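Local coordinates for sugar phosphate isomerase/epimerase (Parabacteroides distasonis, PDB 3OBE), which is probably an isomerase or epimerase acting on sugars or sugar phosphates, built on a xylose isomerase-like TIM barrel, at residues G41-Y50 with F288-Q299; L217-G225 with G255-F263. All coordinates share one frame; numbering follows the deposited sequence. Where two conformers were deposited one is given.

Interaction 1 of 2, residues G41-Y50 with F288-Q299; sequences GLNRLAKAGY and FEGVEKSAAYLQ
R44 lies with its guanidinium flat on the ring of F288, the planes 10° apart and the centres 4.3 Å from each other, and along its edge it grips the carboxylate of E292. The grip is side-on: R44 NE reaches E292 OE2 at 2.8 Å and R44 NH2 reaches E292 OE1 at 3.0 Å. Both nitrogens meet their oxygens from above the carboxylate plane, so the two flat groups are steeply turned, 61° apart. R44 is extended from CG to NE, which carries its CD over the F288 face as a CH-pi contact and sets the charged end beside E292. A water donates both to E292 OE2 and to R44 O, fixing the carboxylate to the neighbouring helix a second time.

Deeper in, L45 CD2 touches both F288 CE1 and V291 CG1. Further along the helices A48 CB meets A295 CB at 3.9 Å. G49 ends its helix in a Schellman motif with positive phi, and Y50 OH donates to V291 O at 2.8 Å, from the opposite face of that carbonyl to A295 N.

The axes of segments 41-48 and 288-299 come within 9.8 Å at 23°. These are neighbouring outer helices of the TIM barrel, packed on two adjacent strands: L45, Y50 and V291 touch L25 of strand 24-26, while Y50 and L298 touch V276 of strand 273-276.

Interaction 2 of 2, residues L217-G225 with G255-F263; sequences LDVYWAVMG and GMMNFPNIF
M257, a selenomethionine, pushes its terminal methyl against helix 219-224 at V219 and V223. M257 CE lies 3.7 Å from V219 CG2 and equally close to V223 CG2, and it comes within 3.4 Å of the backbone oxygen V219 O. Bends at chi2 and chi3 (-58° and -55°) fold the chain back, laying the selenium beside V223 while the methyl reaches the backbone at V219. V223 and M257 run past each other in opposite directions, whereas Y220 crosses M257 at about a right angle. M257 SE sits 5.3 Å from the centroid of the Y220 ring, 71° off its normal, an oblique Met-aromatic contact.

Behind M257 the packing continues inward. V219 and I262 point at each other tip to tip, V219 CG1 to I262 CG2 at 3.9 Å, and V219 CG2 approaches F259 CE1. P229 touches both V219 and V223, and V230 touches I262, so helix 229-235 also borders this buried end.

The outer end is looser. There M256, also a selenomethionine, has two conformers; in one, M256 CE lies 3.8 Å from SE of the exposed M224, a doubtful contact.

Each helix has its own side-chain N-cap: D218 OD1 accepts from W221 N, and N258 OD1 from N261 N. The contact lies where strand 213-218 passes into helix 219-224, at the C-terminal end of a barrel strand, the side on which TIM barrels carry their active sites. No hydrogen bond or salt bridge joins the segments, which implies that helix 219-224 holds to the loop before helix 259-269 and to its first turn by apolar and selenium contacts, while D218 OD2 is hydrogen-bonded to H169 NE2 and Y220 OH to R248 NH1.

In the fold
Interactions 1 and 2 lie in the same TIM barrel, their centres about 20 Å apart. Interaction 1 joins the helix preceding strand 52-55 to the last helix, early and late parts of the chain; both segments of interaction 2 fall between them in sequence. Helix 287-300 connects the two directly: Y297 OH packs on F259 CB at 3.6 Å, and L298 CD2 on F263 CZ at 4.0 Å. In the parallel sheet the strands follow one another as 24-26, 273-276, 240-245, 213-218, linking the contacts through the barrel wall. Interaction 2, at the C-terminal end of strand 213-218, is on the side where the family's pocket is expected; interaction 1 lies among the outer helices.

Interaction 1 of 2, residues G41-Y50 with F288-Q299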
ATOM      1  N   GLY A  41      21.940   0.666   0.589  1.00 28.78           N
ATOM      2  CA  GLY A  41      20.716   0.607  -0.233  1.00 26.77           C
ATOM      3  C   GLY A  41      19.786   1.767   0.086  1.00 25.47           C
ATOM      4  O   GLY A  41      19.183   2.391  -0.809  1.00 23.46           O
ATOM      5  N   LEU A  42      19.626   2.029   1.376  1.00 25.10           N
ATOM      6  CA  LEU A  42      18.823   3.167   1.830  1.00 24.41           C
ATOM      7  C   LEU A  42      19.365   4.498   1.345  1.00 24.79           C
ATOM      8  O   LEU A  42      18.607   5.390   0.968  1.00 23.19           O
ATOM      9  CB  LEU A  42      18.634   3.145   3.352  1.00 25.31           C
ATOM     10  CG  LEU A  42      17.819   1.965   3.912  1.00 25.42           C
ATOM     11  CD1 LEU A  42      17.950   1.817   5.464  1.00 28.19           C
ATOM     12  CD2 LEU A  42      16.354   2.035   3.569  1.00 24.95           C
ATOM     13  N   ASN A  43      20.680   4.634   1.331  0.50 26.21           N
ATOM     14  CA  ASN A  43      21.298   5.834   0.799  0.50 27.01           C
ATOM     15  C   ASN A  43      20.992   5.998  -0.687  0.50 26.42           C
ATOM     16  O   ASN A  43      20.682   7.085  -1.181  0.50 26.43           O
ATOM     17  CB  ASN A  43      22.812   5.774   1.027  0.50 28.97           C
ATOM     18  CG  ASN A  43      23.495   7.048   0.640  0.50 30.23           C
ATOM     19  OD1 ASN A  43      23.321   8.076   1.291  0.50 33.54           O
ATOM     20  ND2 ASN A  43      24.287   6.997  -0.420  0.50 31.46           N
ATOM     21  N   ARG A  44      21.077   4.896  -1.409  1.00 26.24           N
ATOM     22  CA  ARG A  44      20.715   4.893  -2.826  1.00 25.93           C
ATOM     23  C   ARG A  44      19.271   5.368  -3.071  1.00 23.03           C
ATOM     24  O   ARG A  44      18.992   6.170  -3.995  1.00 23.25           O
ATOM     25  CB  ARG A  44      20.895   3.464  -3.343  1.00 26.88           C
ATOM     26  CG  ARG A  44      21.259   3.413  -4.757  1.00 29.55           C
ATOM     27  CD  ARG A  44      21.878   2.062  -5.171  1.00 27.69           C
ATOM     28  NE  ARG A  44      21.590   1.873  -6.575  1.00 26.38           N
ATOM     29  CZ  ARG A  44      21.814   0.746  -7.243  1.00 28.11           C
ATOM     30  NH1 ARG A  44      22.321  -0.314  -6.629  1.00 29.87           N
ATOM     31  NH2 ARG A  44      21.540   0.694  -8.534  1.00 27.42           N
ATOM     32  N   LEU A  45      18.351   4.845  -2.268  1.00 21.16           N
ATOM     33  CA  LEU A  45      16.953   5.247  -2.379  1.00 19.93           C
ATOM     34  C   LEU A  45      16.799   6.760  -2.107  1.00 20.73           C
ATOM     35  O   LEU A  45      16.099   7.474  -2.859  1.00 20.74           O
ATOM     36  CB  LEU A  45      16.114   4.430  -1.456  1.00 19.21           C
ATOM     37  CG  LEU A  45      16.036   2.942  -1.791  1.00 18.49           C
ATOM     38  CD1 LEU A  45      15.153   2.252  -0.777  1.00 17.03           C
ATOM     39  CD2 LEU A  45      15.440   2.746  -3.242  1.00 17.76           C
ATOM     40  N   ALA A  46      17.465   7.231  -1.055  1.00 22.11           N
ATOM     41  CA  ALA A  46      17.446   8.668  -0.730  1.00 22.79           C
ATOM     42  C   ALA A  46      18.013   9.496  -1.862  1.00 23.76           C
ATOM     43  O   ALA A  46      17.412  10.508  -2.250  1.00 22.34           O
ATOM     44  CB  ALA A  46      18.151   8.978   0.643  1.00 23.77           C
ATOM     45  N   LYS A  47      19.126   9.049  -2.439  1.00 24.64           N
ATOM     46  CA  LYS A  47      19.744   9.761  -3.580  1.00 25.73           C
ATOM     47  C   LYS A  47      18.800   9.834  -4.805  1.00 25.17           C
ATOM     48  O   LYS A  47      18.751  10.821  -5.554  1.00 25.60           O
ATOM     49  CB  LYS A  47      21.085   9.103  -3.938  1.00 27.07           C
ATOM     50  N   ALA A  48      17.995   8.803  -5.000  1.00 23.36           N
ATOM     51  CA  ALA A  48      17.021   8.797  -6.117  1.00 22.60           C
ATOM     52  C   ALA A  48      15.796   9.663  -5.889  1.00 22.12           C
ATOM     53  O   ALA A  48      15.018   9.918  -6.823  1.00 22.07           O
ATOM     54  CB  ALA A  48      16.565   7.373  -6.431  1.00 21.50           C
ATOM     55  N   GLY A  49      15.599  10.109  -4.651  1.00 21.00           N
ATOM     56  CA  GLY A  49      14.487  10.977  -4.332  1.00 20.41           C
ATOM     57  C   GLY A  49      13.385  10.388  -3.495  1.00 19.09           C
ATOM     58  O   GLY A  49      12.417  11.087  -3.172  1.00 20.35           O
ATOM     59  N   TYR A  50      13.490   9.094  -3.143  1.00 17.77           N
ATOM     60  CA  TYR A  50      12.514   8.529  -2.229  1.00 15.92           C
ATOM     61  C   TYR A  50      12.617   9.174  -0.867  1.00 16.41           C
ATOM     62  O   TYR A  50      13.717   9.421  -0.364  1.00 16.30           O
ATOM     63  CB  TYR A  50      12.618   6.990  -2.127  1.00 15.70           C
ATOM     64  CG  TYR A  50      12.232   6.304  -3.425  1.00 14.26           C
ATOM     65  CD1 TYR A  50      10.865   6.132  -3.791  1.00 14.19           C
ATOM     66  CD2 TYR A  50      13.211   5.847  -4.313  1.00 15.28           C
ATOM     67  CE1 TYR A  50      10.505   5.537  -4.957  1.00 13.46           C
ATOM     68  CE2 TYR A  50      12.845   5.239  -5.511  1.00 16.29           C
ATOM     69  CZ  TYR A  50      11.495   5.090  -5.835  1.00 14.85           C
ATOM     70  OH  TYR A  50      11.099   4.529  -7.023  1.00 14.50           O
ATOM     71  N   PHE A 288      16.864  -2.545  -8.268  1.00 16.25           N
ATOM     72  CA  PHE A 288      17.341  -1.157  -8.009  1.00 17.23           C
ATOM     73  C   PHE A 288      17.238  -0.298  -9.240  1.00 16.76           C
ATOM     74  O   PHE A 288      16.823   0.846  -9.149  1.00 17.60           O
ATOM     75  CB  PHE A 288      18.739  -1.094  -7.429  1.00 18.46           C
ATOM     76  CG  PHE A 288      18.745  -0.847  -5.962  1.00 21.54           C
ATOM     77  CD1 PHE A 288      18.373   0.383  -5.464  1.00 22.96           C
ATOM     78  CD2 PHE A 288      19.085  -1.847  -5.077  1.00 24.24           C
ATOM     79  CE1 PHE A 288      18.376   0.618  -4.107  1.00 22.87           C
ATOM     80  CE2 PHE A 288      19.063  -1.611  -3.701  1.00 25.75           C
ATOM     81  CZ  PHE A 288      18.715  -0.366  -3.242  1.00 20.82           C
ATOM     82  N   GLU A 289      17.641  -0.828 -10.388  1.00 17.61           N
ATOM     83  CA  GLU A 289      17.532  -0.066 -11.629  1.00 18.28           C
ATOM     84  C   GLU A 289      16.133   0.396 -11.897  1.00 17.20           C
ATOM     85  O   GLU A 289      15.902   1.562 -12.189  1.00 17.27           O
ATOM     86  CB  GLU A 289      18.067  -0.852 -12.818  1.00 18.25           C
ATOM     87  CG  GLU A 289      17.967   0.004 -14.107  1.00 20.69           C
ATOM     88  CD  GLU A 289      18.372  -0.698 -15.363  1.00 21.66           C
ATOM     89  OE1 GLU A 289      18.855  -1.849 -15.291  1.00 23.46           O
ATOM     90  OE2 GLU A 289      18.130  -0.075 -16.448  1.00 23.96           O
ATOM     91  N   GLY A 290      15.183  -0.515 -11.783  1.00 14.43           N
ATOM     92  CA  GLY A 290      13.766  -0.198 -12.065  1.00 14.87           C
ATOM     93  C   GLY A 290      13.215   0.809 -11.081  1.00 14.73           C
ATOM     94  O   GLY A 290      12.522   1.748 -11.467  1.00 15.05           O
ATOM     95  N   VAL A 291      13.659   0.681  -9.837  1.00 14.34           N
ATOM     96  CA  VAL A 291      13.238   1.593  -8.775  1.00 14.62           C
ATOM     97  C   VAL A 291      13.843   2.991  -8.988  1.00 15.41           C
ATOM     98  O   VAL A 291      13.174   3.997  -8.839  1.00 16.02           O
ATOM     99  CB  VAL A 291      13.601   0.970  -7.395  1.00 15.96           C
ATOM    100  CG1 VAL A 291      13.644   2.003  -6.344  1.00 18.39           C
ATOM    101  CG2 VAL A 291      12.597  -0.198  -7.096  1.00 13.40           C
ATOM    102  N   GLU A 292      15.100   3.037  -9.390  1.00 15.87           N
ATOM    103  CA  GLU A 292      15.772   4.315  -9.668  1.00 16.62           C
ATOM    104  C   GLU A 292      15.185   5.031 -10.891  1.00 17.15           C
ATOM    105  O   GLU A 292      14.945   6.237 -10.834  1.00 18.75           O
ATOM    106  CB  GLU A 292      17.251   4.059  -9.850  1.00 17.35           C
ATOM    107  CG  GLU A 292      17.919   3.769  -8.533  1.00 19.26           C
ATOM    108  CD  GLU A 292      19.389   3.496  -8.648  1.00 24.99           C
ATOM    109  OE1 GLU A 292      19.827   2.852  -9.647  1.00 26.14           O
ATOM    110  OE2 GLU A 292      20.122   3.939  -7.733  1.00 26.95           O
ATOM    111  N   LYS A 293      14.946   4.291 -11.955  1.00 18.02           N
ATOM    112  CA  LYS A 293      14.371   4.828 -13.180  1.00 18.34           C
ATOM    113  C   LYS A 293      12.922   5.277 -12.975  1.00 17.23           C
ATOM    114  O   LYS A 293      12.498   6.287 -13.554  1.00 17.67           O
ATOM    115  CB  LYS A 293      14.493   3.846 -14.339  1.00 18.10           C
ATOM    116  CG  LYS A 293      15.955   3.860 -14.866  1.00 19.25           C
ATOM    117  CD  LYS A 293      16.190   3.000 -16.033  1.00 24.76           C
ATOM    118  CE  LYS A 293      17.556   3.406 -16.618  1.00 28.79           C
ATOM    119  NZ  LYS A 293      18.281   2.313 -17.148  1.00 33.53           N
ATOM    120  N   SER A 294      12.189   4.583 -12.119  1.00 17.14           N
ATOM    121  CA  SER A 294      10.823   4.972 -11.715  1.00 15.42           C
ATOM    122  C   SER A 294      10.864   6.297 -11.000  1.00 16.41           C
ATOM    123  O   SER A 294      10.089   7.240 -11.318  1.00 15.92           O
ATOM    124  CB  SER A 294      10.157   3.889 -10.866  1.00 15.69           C
ATOM    125  OG  SER A 294      10.031   2.686 -11.613  1.00 14.48           O
ATOM    126  N   ALA A 295      11.815   6.417 -10.085  1.00 15.95           N
ATOM    127  CA  ALA A 295      12.000   7.665  -9.338  1.00 17.80           C
ATOM    128  C   ALA A 295      12.312   8.784 -10.313  1.00 18.75           C
ATOM    129  O   ALA A 295      11.761   9.870 -10.156  1.00 20.07           O
ATOM    130  CB  ALA A 295      13.118   7.539  -8.256  1.00 17.70           C
ATOM    131  N   ALA A 296      13.187   8.531 -11.298  1.00 18.13           N
ATOM    132  CA  ALA A 296      13.595   9.571 -12.253  1.00 19.76           C
ATOM    133  C   ALA A 296      12.366  10.109 -13.040  1.00 19.53           C
ATOM    134  O   ALA A 296      12.235  11.339 -13.265  1.00 19.34           O
ATOM    135  CB  ALA A 296      14.733   9.050 -13.208  1.00 20.54           C
ATOM    136  N   TYR A 297      11.454   9.228 -13.393  1.00 18.34           N
ATOM    137  CA  TYR A 297      10.225   9.622 -14.099  1.00 17.86           C
ATOM    138  C   TYR A 297       9.351  10.509 -13.229  1.00 17.81           C
ATOM    139  O   TYR A 297       8.853  11.559 -13.662  1.00 19.86           O
ATOM    140  CB  TYR A 297       9.454   8.367 -14.491  1.00 17.76           C
ATOM    141  CG  TYR A 297       8.070   8.601 -15.073  1.00 16.25           C
ATOM    142  CD1 TYR A 297       7.887   8.980 -16.395  1.00 18.59           C
ATOM    143  CD2 TYR A 297       6.948   8.417 -14.269  1.00 16.76           C
ATOM    144  CE1 TYR A 297       6.630   9.161 -16.894  1.00 18.80           C
ATOM    145  CE2 TYR A 297       5.699   8.562 -14.778  1.00 18.48           C
ATOM    146  CZ  TYR A 297       5.539   8.941 -16.074  1.00 18.87           C
ATOM    147  OH  TYR A 297       4.247   9.086 -16.565  1.00 22.24           O
ATOM    148  N   LEU A 298       9.168  10.099 -11.991  1.00 17.46           N
ATOM    149  CA  LEU A 298       8.227  10.797 -11.112  1.00 18.04           C
ATOM    150  C   LEU A 298       8.815  12.147 -10.705  1.00 19.76           C
ATOM    151  O   LEU A 298       8.090  13.141 -10.579  1.00 19.90           O
ATOM    152  CB  LEU A 298       7.925   9.959  -9.889  1.00 17.31           C
ATOM    153  CG  LEU A 298       7.110   8.682 -10.166  1.00 18.08           C
ATOM    154  CD1 LEU A 298       7.009   7.852  -8.883  1.00 18.72           C
ATOM    155  CD2 LEU A 298       5.677   9.008 -10.754  1.00 18.33           C
ATOM    156  N   GLN A 299      10.126  12.171 -10.485  1.00 20.43           N
ATOM    157  CA  GLN A 299      10.775  13.387 -10.090  1.00 21.49           C
ATOM    158  C   GLN A 299      10.723  14.401 -11.235  1.00 22.51           C
ATOM    159  O   GLN A 299      10.559  15.594 -10.970  1.00 23.61           O
ATOM    160  CB  GLN A 299      12.217  13.138  -9.683  1.00 23.48           C
ATOM    161  CG  GLN A 299      12.324  12.273  -8.434  1.00 25.95           C
ATOM    162  CD  GLN A 299      12.279  13.060  -7.146  1.00 33.13           C
ATOM    163  OE1 GLN A 299      11.365  12.894  -6.305  1.00 35.82           O
ATOM    164  NE2 GLN A 299      13.270  13.884  -6.963  1.00 36.07           N
TER
HETATM  165  O   HOH W   1      20.129   6.358  -6.561  1.00 22.27           O

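Interaction 2 of 2, residues L217-G225 with G255-F263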
ATOM      1  N   LEU A 217      -5.287   2.399  -3.167  1.00 13.11           N
ATOM      2  CA  LEU A 217      -5.732   2.015  -4.497  1.00 12.41           C
ATOM      3  C   LEU A 217      -4.543   1.626  -5.338  1.00 12.94           C
ATOM      4  O   LEU A 217      -3.668   2.436  -5.581  1.00 13.36           O
ATOM      5  CB  LEU A 217      -6.490   3.123  -5.189  1.00 12.47           C
ATOM      6  CG  LEU A 217      -6.983   2.792  -6.590  1.00 13.53           C
ATOM      7  CD1 LEU A 217      -7.856   1.488  -6.587  1.00 13.53           C
ATOM      8  CD2 LEU A 217      -7.649   3.966  -7.207  1.00 15.60           C
ATOM      9  N   ASP A 218      -4.544   0.369  -5.748  1.00 12.25           N
ATOM     10  CA  ASP A 218      -3.534  -0.107  -6.730  1.00 11.51           C
ATOM     11  C   ASP A 218      -4.008   0.208  -8.134  1.00 12.93           C
ATOM     12  O   ASP A 218      -4.901  -0.440  -8.658  1.00 13.94           O
ATOM     13  CB  ASP A 218      -3.169  -1.564  -6.611  1.00 12.24           C
ATOM     14  CG  ASP A 218      -1.807  -1.808  -7.236  1.00 11.36           C
ATOM     15  OD1 ASP A 218      -1.741  -1.602  -8.485  1.00 13.61           O
ATOM     16  OD2 ASP A 218      -0.828  -2.114  -6.496  1.00 13.23           O
ATOM     17  N   VAL A 219      -3.456   1.283  -8.708  1.00 13.03           N
ATOM     18  CA  VAL A 219      -3.957   1.747  -9.983  1.00 14.03           C
ATOM     19  C   VAL A 219      -3.662   0.726 -11.082  1.00 14.51           C
ATOM     20  O   VAL A 219      -4.451   0.556 -12.027  1.00 14.27           O
ATOM     21  CB  VAL A 219      -3.447   3.156 -10.322  1.00 15.43           C
ATOM     22  CG1 VAL A 219      -4.003   4.135  -9.310  1.00 17.28           C
ATOM     23  CG2 VAL A 219      -1.893   3.204 -10.413  1.00 14.15           C
ATOM     24  N   TYR A 220      -2.530   0.034 -10.977  1.00 14.75           N
ATOM     25  CA  TYR A 220      -2.149  -0.957 -11.998  1.00 14.96           C
ATOM     26  C   TYR A 220      -3.043  -2.178 -11.931  1.00 14.41           C
ATOM     27  O   TYR A 220      -3.547  -2.616 -12.942  1.00 14.69           O
ATOM     28  CB  TYR A 220      -0.716  -1.407 -11.804  1.00 14.28           C
ATOM     29  CG  TYR A 220      -0.263  -2.478 -12.738  1.00 13.49           C
ATOM     30  CD1 TYR A 220       0.149  -2.178 -14.067  1.00 14.61           C
ATOM     31  CD2 TYR A 220      -0.202  -3.810 -12.325  1.00 13.06           C
ATOM     32  CE1 TYR A 220       0.633  -3.211 -14.908  1.00 15.47           C
ATOM     33  CE2 TYR A 220       0.255  -4.797 -13.174  1.00 14.45           C
ATOM     34  CZ  TYR A 220       0.670  -4.495 -14.440  1.00 15.21           C
ATOM     35  OH  TYR A 220       1.121  -5.478 -15.267  1.00 15.79           O
ATOM     36  N   TRP A 221      -3.235  -2.738 -10.741  1.00 12.71           N
ATOM     37  CA  TRP A 221      -4.030  -3.966 -10.671  1.00 12.94           C
ATOM     38  C   TRP A 221      -5.513  -3.643 -10.950  1.00 12.88           C
ATOM     39  O   TRP A 221      -6.249  -4.517 -11.418  1.00 13.02           O
ATOM     40  CB  TRP A 221      -3.851  -4.662  -9.320  1.00 13.53           C
ATOM     41  CG  TRP A 221      -2.459  -5.242  -9.131  1.00 13.35           C
ATOM     42  CD1 TRP A 221      -1.565  -4.903  -8.148  1.00 14.75           C
ATOM     43  CD2 TRP A 221      -1.793  -6.236  -9.932  1.00 13.03           C
ATOM     44  NE1 TRP A 221      -0.421  -5.633  -8.268  1.00 14.21           N
ATOM     45  CE2 TRP A 221      -0.519  -6.458  -9.353  1.00 14.04           C
ATOM     46  CE3 TRP A 221      -2.154  -6.982 -11.059  1.00 13.31           C
ATOM     47  CZ2 TRP A 221       0.400  -7.357  -9.896  1.00 15.35           C
ATOM     48  CZ3 TRP A 221      -1.236  -7.868 -11.581  1.00 14.05           C
ATOM     49  CH2 TRP A 221       0.028  -8.044 -11.006  1.00 16.15           C
ATOM     50  N   ALA A 222      -5.923  -2.392 -10.766  1.00 13.38           N
ATOM     51  CA  ALA A 222      -7.255  -1.963 -11.201  1.00 12.70           C
ATOM     52  C   ALA A 222      -7.358  -2.008 -12.741  1.00 13.33           C
ATOM     53  O   ALA A 222      -8.270  -2.642 -13.294  1.00 12.13           O
ATOM     54  CB  ALA A 222      -7.562  -0.560 -10.688  1.00 13.20           C
ATOM     55  N   VAL A 223      -6.371  -1.425 -13.437  1.00 12.46           N
ATOM     56  CA  VAL A 223      -6.334  -1.549 -14.927  1.00 12.79           C
ATOM     57  C   VAL A 223      -6.285  -3.013 -15.405  1.00 12.14           C
ATOM     58  O   VAL A 223      -6.995  -3.382 -16.363  1.00 13.01           O
ATOM     59  CB  VAL A 223      -5.198  -0.714 -15.537  1.00 12.24           C
ATOM     60  CG1 VAL A 223      -5.098  -0.994 -17.053  1.00 14.43           C
ATOM     61  CG2 VAL A 223      -5.437   0.815 -15.231  1.00 14.02           C
HETATM   62  N   MSE A 224      -5.539  -3.878 -14.705  1.00 11.84           N
HETATM   63  CA  MSE A 224      -5.448  -5.274 -15.040  1.00 13.97           C
HETATM   64  C   MSE A 224      -6.735  -6.022 -14.715  1.00 13.65           C
HETATM   65  O   MSE A 224      -6.965  -7.101 -15.263  1.00 16.23           O
HETATM   66  CB  MSE A 224      -4.268  -5.945 -14.339  1.00 14.66           C
HETATM   67  CG  MSE A 224      -2.955  -5.370 -14.767  1.00 15.37           C
HETATM   68 SE   MSE A 224      -2.417  -6.028 -16.491  0.75 16.87          SE
HETATM   69  CE  MSE A 224      -1.910  -7.785 -15.981  1.00 18.14           C
ATOM     70  N   GLY A 225      -7.592  -5.415 -13.885  1.00 14.01           N
ATOM     71  CA  GLY A 225      -8.954  -5.892 -13.658  1.00 14.98           C
ATOM     72  C   GLY A 225      -9.990  -5.199 -14.524  1.00 14.89           C
ATOM     73  O   GLY A 225     -11.182  -5.258 -14.209  1.00 15.18           O
ATOM     74  N   GLY A 255       2.850   1.006 -22.490  1.00 17.17           N
ATOM     75  CA  GLY A 255       1.674   1.542 -23.151  1.00 17.54           C
ATOM     76  C   GLY A 255       0.421   1.606 -22.294  1.00 17.69           C
ATOM     77  O   GLY A 255      -0.605   2.054 -22.780  1.00 18.21           O
HETATM   78  N   MSE A 256       0.419   1.195 -21.008  0.50 17.30           N
HETATM   79  CA  MSE A 256      -0.872   0.860 -20.298  0.50 17.63           C
HETATM   80  C   MSE A 256      -1.707   1.852 -19.397  0.50 17.52           C
HETATM   81  O   MSE A 256      -2.934   1.785 -19.441  0.50 20.35           O
HETATM   82  CB  MSE A 256      -0.695  -0.463 -19.522  0.50 17.70           C
HETATM   83  CG  MSE A 256      -0.015  -1.556 -20.322  0.50 19.68           C
HETATM   84 SE   MSE A 256       0.201  -3.163 -19.209  0.38 24.34          SE
HETATM   85  CE  MSE A 256      -1.567  -3.025 -18.594  0.50 15.38           C
HETATM   86  N   MSE A 257      -1.112   2.720 -18.569  1.00 17.93           N
HETATM   87  CA  MSE A 257      -1.331   3.648 -17.457  1.00 15.35           C
HETATM   88  C   MSE A 257      -1.244   5.096 -17.958  1.00 16.22           C
HETATM   89  O   MSE A 257      -0.335   5.451 -18.708  1.00 17.58           O
HETATM   90  CB  MSE A 257      -0.303   3.401 -16.321  1.00 14.90           C
HETATM   91  CG  MSE A 257      -0.066   1.945 -15.950  1.00 14.50           C
HETATM   92 SE   MSE A 257      -1.723   1.155 -15.413  0.75 15.81          SE
HETATM   93  CE  MSE A 257      -2.310   2.364 -13.997  1.00 19.55           C
ATOM     94  N   ASN A 258      -2.203   5.901 -17.512  1.00 16.39           N
ATOM     95  CA  ASN A 258      -2.205   7.338 -17.759  1.00 16.46           C
ATOM     96  C   ASN A 258      -1.898   8.040 -16.434  1.00 16.48           C
ATOM     97  O   ASN A 258      -2.797   8.454 -15.700  1.00 16.39           O
ATOM     98  CB  ASN A 258      -3.553   7.767 -18.321  1.00 16.81           C
ATOM     99  CG  ASN A 258      -3.482   9.185 -18.914  1.00 17.10           C
ATOM    100  OD1 ASN A 258      -2.784  10.035 -18.361  1.00 18.95           O
ATOM    101  ND2 ASN A 258      -4.224   9.437 -19.959  1.00 16.09           N
ATOM    102  N   PHE A 259      -0.619   8.115 -16.107  1.00 17.06           N
ATOM    103  CA  PHE A 259      -0.185   8.715 -14.855  1.00 16.55           C
ATOM    104  C   PHE A 259      -0.534  10.197 -14.790  1.00 17.30           C
ATOM    105  O   PHE A 259      -0.906  10.666 -13.727  1.00 17.95           O
ATOM    106  CB  PHE A 259       1.286   8.398 -14.572  1.00 16.43           C
ATOM    107  CG  PHE A 259       1.490   6.964 -14.170  1.00 14.93           C
ATOM    108  CD1 PHE A 259       0.878   6.492 -13.014  1.00 16.04           C
ATOM    109  CD2 PHE A 259       2.203   6.087 -14.953  1.00 15.22           C
ATOM    110  CE1 PHE A 259       0.980   5.176 -12.619  1.00 14.87           C
ATOM    111  CE2 PHE A 259       2.305   4.740 -14.541  1.00 14.53           C
ATOM    112  CZ  PHE A 259       1.723   4.332 -13.378  1.00 14.85           C
ATOM    113  N   PRO A 260      -0.498  10.929 -15.925  1.00 18.28           N
ATOM    114  CA  PRO A 260      -0.919  12.338 -15.803  1.00 18.73           C
ATOM    115  C   PRO A 260      -2.336  12.454 -15.268  1.00 19.11           C
ATOM    116  O   PRO A 260      -2.599  13.238 -14.377  1.00 18.44           O
ATOM    117  CB  PRO A 260      -0.775  12.853 -17.220  1.00 20.43           C
ATOM    118  CG  PRO A 260       0.402  12.124 -17.746  1.00 19.35           C
ATOM    119  CD  PRO A 260       0.196  10.705 -17.212  1.00 17.80           C
ATOM    120  N   ASN A 261      -3.251  11.608 -15.748  1.00 18.76           N
ATOM    121  CA  ASN A 261      -4.624  11.649 -15.229  1.00 18.42           C
ATOM    122  C   ASN A 261      -4.809  11.097 -13.841  1.00 17.62           C
ATOM    123  O   ASN A 261      -5.636  11.608 -13.098  1.00 18.12           O
ATOM    124  CB  ASN A 261      -5.586  10.957 -16.168  1.00 18.90           C
ATOM    125  CG  ASN A 261      -5.868  11.760 -17.417  1.00 20.04           C
ATOM    126  OD1 ASN A 261      -5.586  12.978 -17.540  1.00 21.47           O
ATOM    127  ND2 ASN A 261      -6.451  11.078 -18.390  1.00 22.28           N
ATOM    128  N   ILE A 262      -4.082  10.026 -13.508  1.00 16.53           N
ATOM    129  CA  ILE A 262      -4.122   9.436 -12.172  1.00 16.28           C
ATOM    130  C   ILE A 262      -3.663  10.438 -11.124  1.00 16.56           C
ATOM    131  O   ILE A 262      -4.358  10.655 -10.114  1.00 15.42           O
ATOM    132  CB  ILE A 262      -3.313   8.135 -12.122  1.00 16.07           C
ATOM    133  CG1 ILE A 262      -4.052   7.044 -12.910  1.00 18.47           C
ATOM    134  CG2 ILE A 262      -3.004   7.697 -10.688  1.00 14.72           C
ATOM    135  CD1 ILE A 262      -3.207   5.843 -13.258  1.00 14.88           C
ATOM    136  N   PHE A 263      -2.548  11.097 -11.401  1.00 16.68           N
ATOM    137  CA  PHE A 263      -2.033  12.107 -10.475  1.00 16.89           C
ATOM    138  C   PHE A 263      -2.913  13.348 -10.402  1.00 18.60           C
ATOM    139  O   PHE A 263      -3.184  13.821  -9.317  1.00 19.73           O
ATOM    140  CB  PHE A 263      -0.591  12.451 -10.820  1.00 17.35           C
ATOM    141  CG  PHE A 263       0.389  11.504 -10.216  1.00 14.92           C
ATOM    142  CD1 PHE A 263       0.779  11.601  -8.892  1.00 16.80           C
ATOM    143  CD2 PHE A 263       0.902  10.469 -10.977  1.00 16.35           C
ATOM    144  CE1 PHE A 263       1.636  10.676  -8.363  1.00 16.26           C
ATOM    145  CE2 PHE A 263       1.746   9.596 -10.453  1.00 14.49           C
ATOM    146  CZ  PHE A 263       2.121   9.676  -9.150  1.00 14.44           C
TER